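Side-chain contacts in apoptosis regulator Bcl-2 homolog (Canarypox virus, PDB 5WOS), which inhibits apoptosis of the infected host cell and binds the proapoptotic factors BAK1 and BAX and other BH3-containing proteins such as BIM: residues N21-Q24 with N25-E29; Y46-V49 with K50-D54. All coordinates share one frame; numbering follows the deposited sequence.

Contact 1 of 2, residues N21-Q24 with N25-E29; sequences NIIQ and NYFIE
The carbonyl oxygen N21 O is gripped twice by N25. The side-chain amide donates an N-H from ND2 to N21 O at 2.9 Å, and this bond is nearly straight, with an N-H...O angle of 174°. N21 O lies almost in the amide plane of N25. The backbone N of N25 adds a weak bond to the same N21 O at 3.3 Å. In N25 a chi1 of -84° sets CG opposite the carbonyl carbon, which swings the amide back toward the preceding turn. With ND2 used here, the other amide atom, OD1, accepts from R36. The two asparagine amides cross, their planes 61° apart. N21 ND2 lies 3.6 Å from N25 ND2, and N21 OD1 accepts a hydrogen bond from the backbone N of E41.

The apolar pair is I23 and F27, side by side. Methyl CG2 of I23 sits over one face of the F27 ring in a CH-pi contact, 3.7 Å from the ring centroid and shifted toward the rim. The backbone bond from F27 N to I23 O, 3.0 Å long, joins the same two residues.

I23 and F27 both pack on I125 of helix 121-138, within the helical bundle of the Bcl-2 fold. The buried amide of N25 has both ends satisfied, one within the helix and one by the segment that follows it.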
loop_
_atom_site.group_PDB
_atom_site.type_symbol
_atom_site.label_atom_id
_atom_site.label_comp_id
_atom_site.label_asym_id
_atom_site.label_seq_id
_atom_site.Cartn_x
_atom_site.Cartn_y
_atom_site.Cartn_z
ATOM N N ASN A 21 -9.031 -3.237 -6.608
ATOM C CA ASN A 21 -8.712 -3.302 -8.033
ATOM C C ASN A 21 -7.397 -2.593 -8.343
ATOM O O ASN A 21 -6.594 -3.083 -9.146
ATOM C CB ASN A 21 -9.847 -2.698 -8.859
ATOM C CG ASN A 21 -9.541 -2.686 -10.342
ATOM O OD1 ASN A 21 -9.236 -1.641 -10.921
ATOM N ND2 ASN A 21 -9.608 -3.857 -10.965
ATOM N N ILE A 22 -7.158 -1.442 -7.716
ATOM C CA ILE A 22 -5.942 -0.681 -7.988
ATOM C C ILE A 22 -4.737 -1.313 -7.304
ATOM O O ILE A 22 -3.664 -1.444 -7.906
ATOM C CB ILE A 22 -6.147 0.782 -7.560
ATOM C CG1 ILE A 22 -6.895 1.533 -8.661
ATOM C CG2 ILE A 22 -4.819 1.470 -7.255
ATOM C CD1 ILE A 22 -7.616 2.735 -8.157
ATOM N N ILE A 23 -4.882 -1.703 -6.036
ATOM C CA ILE A 23 -3.773 -2.328 -5.325
ATOM C C ILE A 23 -3.396 -3.646 -5.988
ATOM O O ILE A 23 -2.211 -3.951 -6.171
ATOM C CB ILE A 23 -4.136 -2.528 -3.842
ATOM C CG1 ILE A 23 -4.455 -1.184 -3.183
ATOM C CG2 ILE A 23 -2.995 -3.230 -3.111
ATOM C CD1 ILE A 23 -4.931 -1.300 -1.757
ATOM N N GLN A 24 -4.393 -4.459 -6.337
ATOM C CA GLN A 24 -4.108 -5.749 -6.952
ATOM C C GLN A 24 -3.299 -5.581 -8.233
ATOM O O GLN A 24 -2.332 -6.314 -8.469
ATOM C CB GLN A 24 -5.416 -6.488 -7.225
ATOM C CG GLN A 24 -5.277 -7.995 -7.291
ATOM C CD GLN A 24 -6.573 -8.702 -6.958
ATOM O OE1 GLN A 24 -7.662 -8.175 -7.191
ATOM N NE2 GLN A 24 -6.463 -9.901 -6.396
ATOM N N ASN A 25 -3.662 -4.606 -9.062
ATOM C CA ASN A 25 -2.970 -4.437 -10.333
ATOM C C ASN A 25 -1.603 -3.785 -10.166
ATOM O O ASN A 25 -0.683 -4.095 -10.932
ATOM C CB ASN A 25 -3.841 -3.627 -11.297
ATOM C CG ASN A 25 -4.844 -4.496 -12.038
ATOM O OD1 ASN A 25 -4.509 -5.131 -13.035
ATOM N ND2 ASN A 25 -6.080 -4.525 -11.553
ATOM N N TYR A 26 -1.434 -2.893 -9.187
ATOM C CA TYR A 26 -0.110 -2.326 -8.968
ATOM C C TYR A 26 0.860 -3.388 -8.463
ATOM O O TYR A 26 2.014 -3.446 -8.906
ATOM C CB TYR A 26 -0.174 -1.153 -7.994
ATOM C CG TYR A 26 1.183 -0.533 -7.752
ATOM C CD1 TYR A 26 1.812 -0.645 -6.521
ATOM C CD2 TYR A 26 1.847 0.138 -8.766
ATOM C CE1 TYR A 26 3.056 -0.093 -6.306
ATOM C CE2 TYR A 26 3.085 0.697 -8.559
ATOM C CZ TYR A 26 3.688 0.575 -7.328
ATOM O OH TYR A 26 4.930 1.130 -7.120
ATOM N N PHE A 27 0.418 -4.238 -7.536
ATOM C CA PHE A 27 1.270 -5.331 -7.085
ATOM C C PHE A 27 1.654 -6.222 -8.258
ATOM O O PHE A 27 2.832 -6.544 -8.451
ATOM C CB PHE A 27 0.565 -6.143 -5.993
ATOM C CG PHE A 27 0.471 -5.439 -4.664
ATOM C CD1 PHE A 27 0.805 -4.100 -4.530
ATOM C CD2 PHE A 27 0.053 -6.129 -3.539
ATOM C CE1 PHE A 27 0.716 -3.466 -3.303
ATOM C CE2 PHE A 27 -0.035 -5.501 -2.315
ATOM C CZ PHE A 27 0.297 -4.169 -2.198
ATOM N N ILE A 28 0.667 -6.616 -9.065
ATOM C CA ILE A 28 0.945 -7.399 -10.269
ATOM C C ILE A 28 1.980 -6.688 -11.131
ATOM O O ILE A 28 3.011 -7.263 -11.503
ATOM C CB ILE A 28 -0.357 -7.655 -11.048
ATOM C CG1 ILE A 28 -1.262 -8.606 -10.262
ATOM C CG2 ILE A 28 -0.059 -8.236 -12.428
ATOM C CD1 ILE A 28 -2.671 -8.676 -10.790
ATOM N N GLU A 29 1.719 -5.422 -11.466
ATOM C CA GLU A 29 2.638 -4.696 -12.334
ATOM C C GLU A 29 4.019 -4.576 -11.702
ATOM O O GLU A 29 5.036 -4.686 -12.396
ATOM C CB GLU A 29 2.078 -3.312 -12.665
ATOM C CG GLU A 29 2.994 -2.498 -13.588
ATOM C CD GLU A 29 2.288 -1.340 -14.274
ATOM O OE1 GLU A 29 1.042 -1.269 -14.209
ATOM O OE2 GLU A 29 2.980 -0.499 -14.886
#

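Contact 2 of 2, residues Y46-V49 with K50-D54; sequences YIIV and KNMCD
Apolar contacts join I48 to M52 and V49 to C53, each pair one helical turn apart. I48 and M52 lie alongside each other and point the same way. Branch CG2 of I48 meets the terminal methyl CE of M52 at 3.5 Å. The M52 chain stays extended beyond CG (chi2 -179°, chi3 172°), which carries its methyl out to this branch. V49 and C53 touch more loosely, with V49 CG1 and C53 SG 4.1 Å apart. C53 also packs on I96, I99 and A100 of helix 92-112.

The mixed contact is between Y46 and K50. The aliphatic part of the lysine runs past the tyrosine ring, and K50 CD approaches Y46 CE2 to 3.6 Å. The lysine chain is extended to CD and then folds, with turns about CG-CD and CD-CE. The phenol OH of Y46 has its partner on helix 14-32, the carboxylate of E29.

Backbone bonds hold the turns together. N51 N donates to I47 O at 3.0 Å, M52 N to I48 O at 2.9 Å and C53 N to V49 O at 3.0 Å.

M52 also packs on an aromatic side chain of the bound peptide, so I48 flanks a residue of the peptide-binding surface. The thioether of M52 probably gives that aromatic group a polarisable, apolar surface, while C53 faces the bundle and Y46 turns its hydroxyl to the preceding helix.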
loop_
_atom_site.group_PDB
_atom_site.type_symbol
_atom_site.label_atom_id
_atom_site.label_comp_id
_atom_site.label_asym_id
_atom_site.label_seq_id
_atom_site.Cartn_x
_atom_site.Cartn_y
_atom_site.Cartn_z
ATOM N N TYR A 46 -5.108 4.824 -11.568
ATOM C CA TYR A 46 -4.011 3.865 -11.533
ATOM C C TYR A 46 -2.690 4.531 -11.889
ATOM O O TYR A 46 -1.670 4.288 -11.234
ATOM C CB TYR A 46 -4.298 2.697 -12.478
ATOM C CG TYR A 46 -3.244 1.617 -12.423
ATOM C CD1 TYR A 46 -3.126 0.803 -11.312
ATOM C CD2 TYR A 46 -2.368 1.411 -13.483
ATOM C CE1 TYR A 46 -2.170 -0.176 -11.247
ATOM C CE2 TYR A 46 -1.408 0.426 -13.425
ATOM C CZ TYR A 46 -1.313 -0.363 -12.301
ATOM O OH TYR A 46 -0.361 -1.349 -12.224
ATOM N N ILE A 47 -2.688 5.382 -12.915
ATOM C CA ILE A 47 -1.460 6.070 -13.306
ATOM C C ILE A 47 -0.956 6.947 -12.166
ATOM O O ILE A 47 0.241 6.963 -11.855
ATOM C CB ILE A 47 -1.694 6.880 -14.597
ATOM C CG1 ILE A 47 -1.355 6.034 -15.829
ATOM C CG2 ILE A 47 -0.851 8.154 -14.622
ATOM C CD1 ILE A 47 -2.188 4.781 -15.978
ATOM N N ILE A 48 -1.858 7.682 -11.518
ATOM C CA ILE A 48 -1.446 8.554 -10.421
ATOM C C ILE A 48 -0.884 7.730 -9.269
ATOM O O ILE A 48 0.232 7.973 -8.795
ATOM C CB ILE A 48 -2.624 9.440 -9.974
ATOM C CG1 ILE A 48 -2.940 10.460 -11.068
ATOM C CG2 ILE A 48 -2.296 10.154 -8.663
ATOM C CD1 ILE A 48 -4.165 11.328 -10.798
ATOM N N VAL A 49 -1.646 6.739 -8.798
ATOM C CA VAL A 49 -1.175 5.919 -7.684
ATOM C C VAL A 49 0.066 5.130 -8.085
ATOM O O VAL A 49 0.986 4.950 -7.282
ATOM C CB VAL A 49 -2.299 4.991 -7.187
ATOM C CG1 VAL A 49 -1.785 4.075 -6.083
ATOM C CG2 VAL A 49 -3.478 5.811 -6.680
ATOM N N LYS A 50 0.114 4.642 -9.326
ATOM C CA LYS A 50 1.286 3.893 -9.769
ATOM C C LYS A 50 2.545 4.745 -9.675
ATOM O O LYS A 50 3.598 4.267 -9.235
ATOM C CB LYS A 50 1.082 3.393 -11.202
ATOM C CG LYS A 50 2.187 2.470 -11.707
ATOM C CD LYS A 50 1.882 1.923 -13.102
ATOM C CE LYS A 50 1.805 3.022 -14.149
ATOM N NZ LYS A 50 3.058 3.834 -14.202
ATOM N N ASN A 51 2.456 6.014 -10.077
ATOM C CA ASN A 51 3.625 6.887 -10.028
ATOM C C ASN A 51 3.952 7.290 -8.598
ATOM O O ASN A 51 5.127 7.331 -8.212
ATOM C CB ASN A 51 3.390 8.126 -10.890
ATOM C CG ASN A 51 3.452 7.822 -12.370
ATOM O OD1 ASN A 51 4.220 6.966 -12.812
ATOM N ND2 ASN A 51 2.641 8.520 -13.145
ATOM N N MET A 52 2.930 7.593 -7.798
ATOM C CA MET A 52 3.161 7.957 -6.403
ATOM C C MET A 52 3.960 6.880 -5.681
ATOM O O MET A 52 4.922 7.179 -4.962
ATOM C CB MET A 52 1.828 8.193 -5.697
ATOM C CG MET A 52 1.122 9.468 -6.107
ATOM S SD MET A 52 -0.420 9.679 -5.207
ATOM C CE MET A 52 -0.879 11.336 -5.704
ATOM N N CYS A 53 3.576 5.615 -5.857
ATOM C CA CYS A 53 4.277 4.530 -5.178
ATOM C C CYS A 53 5.667 4.313 -5.760
ATOM O O CYS A 53 6.593 3.946 -5.028
ATOM C CB CYS A 53 3.460 3.239 -5.262
ATOM S SG CYS A 53 1.858 3.310 -4.424
ATOM N N ASP A 54 5.836 4.534 -7.065
ATOM C CA ASP A 54 7.148 4.354 -7.678
ATOM C C ASP A 54 8.136 5.417 -7.214
ATOM O O ASP A 54 9.347 5.168 -7.206
ATOM C CB ASP A 54 7.026 4.375 -9.203
ATOM C CG ASP A 54 6.424 3.099 -9.760
ATOM O OD1 ASP A 54 6.158 2.167 -8.973
ATOM O OD2 ASP A 54 6.218 3.027 -10.990
#

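Overall arrangement
From the N terminus, the chain first forms helix 14-32, which holds contact 1, and then helix 43-69, which holds contact 2. Each contact spans a single helical turn and closes no loop. They follow in series, neither nested nor crossed, with centres about 10 Å apart. The helices meet directly at these turns. E29 OE1 with Y46 OH and Y26 OH with D54 OD1 are probable hydrogen bonds, both unusually short in the model. Contact 1 also reaches helices 92-112 and 121-138. Contact 2 reaches helix 92-112. Together they tie helices 14-32 and 43-69 to each other and to helices 92-112 and 121-138, and M52 reaches the bound peptide.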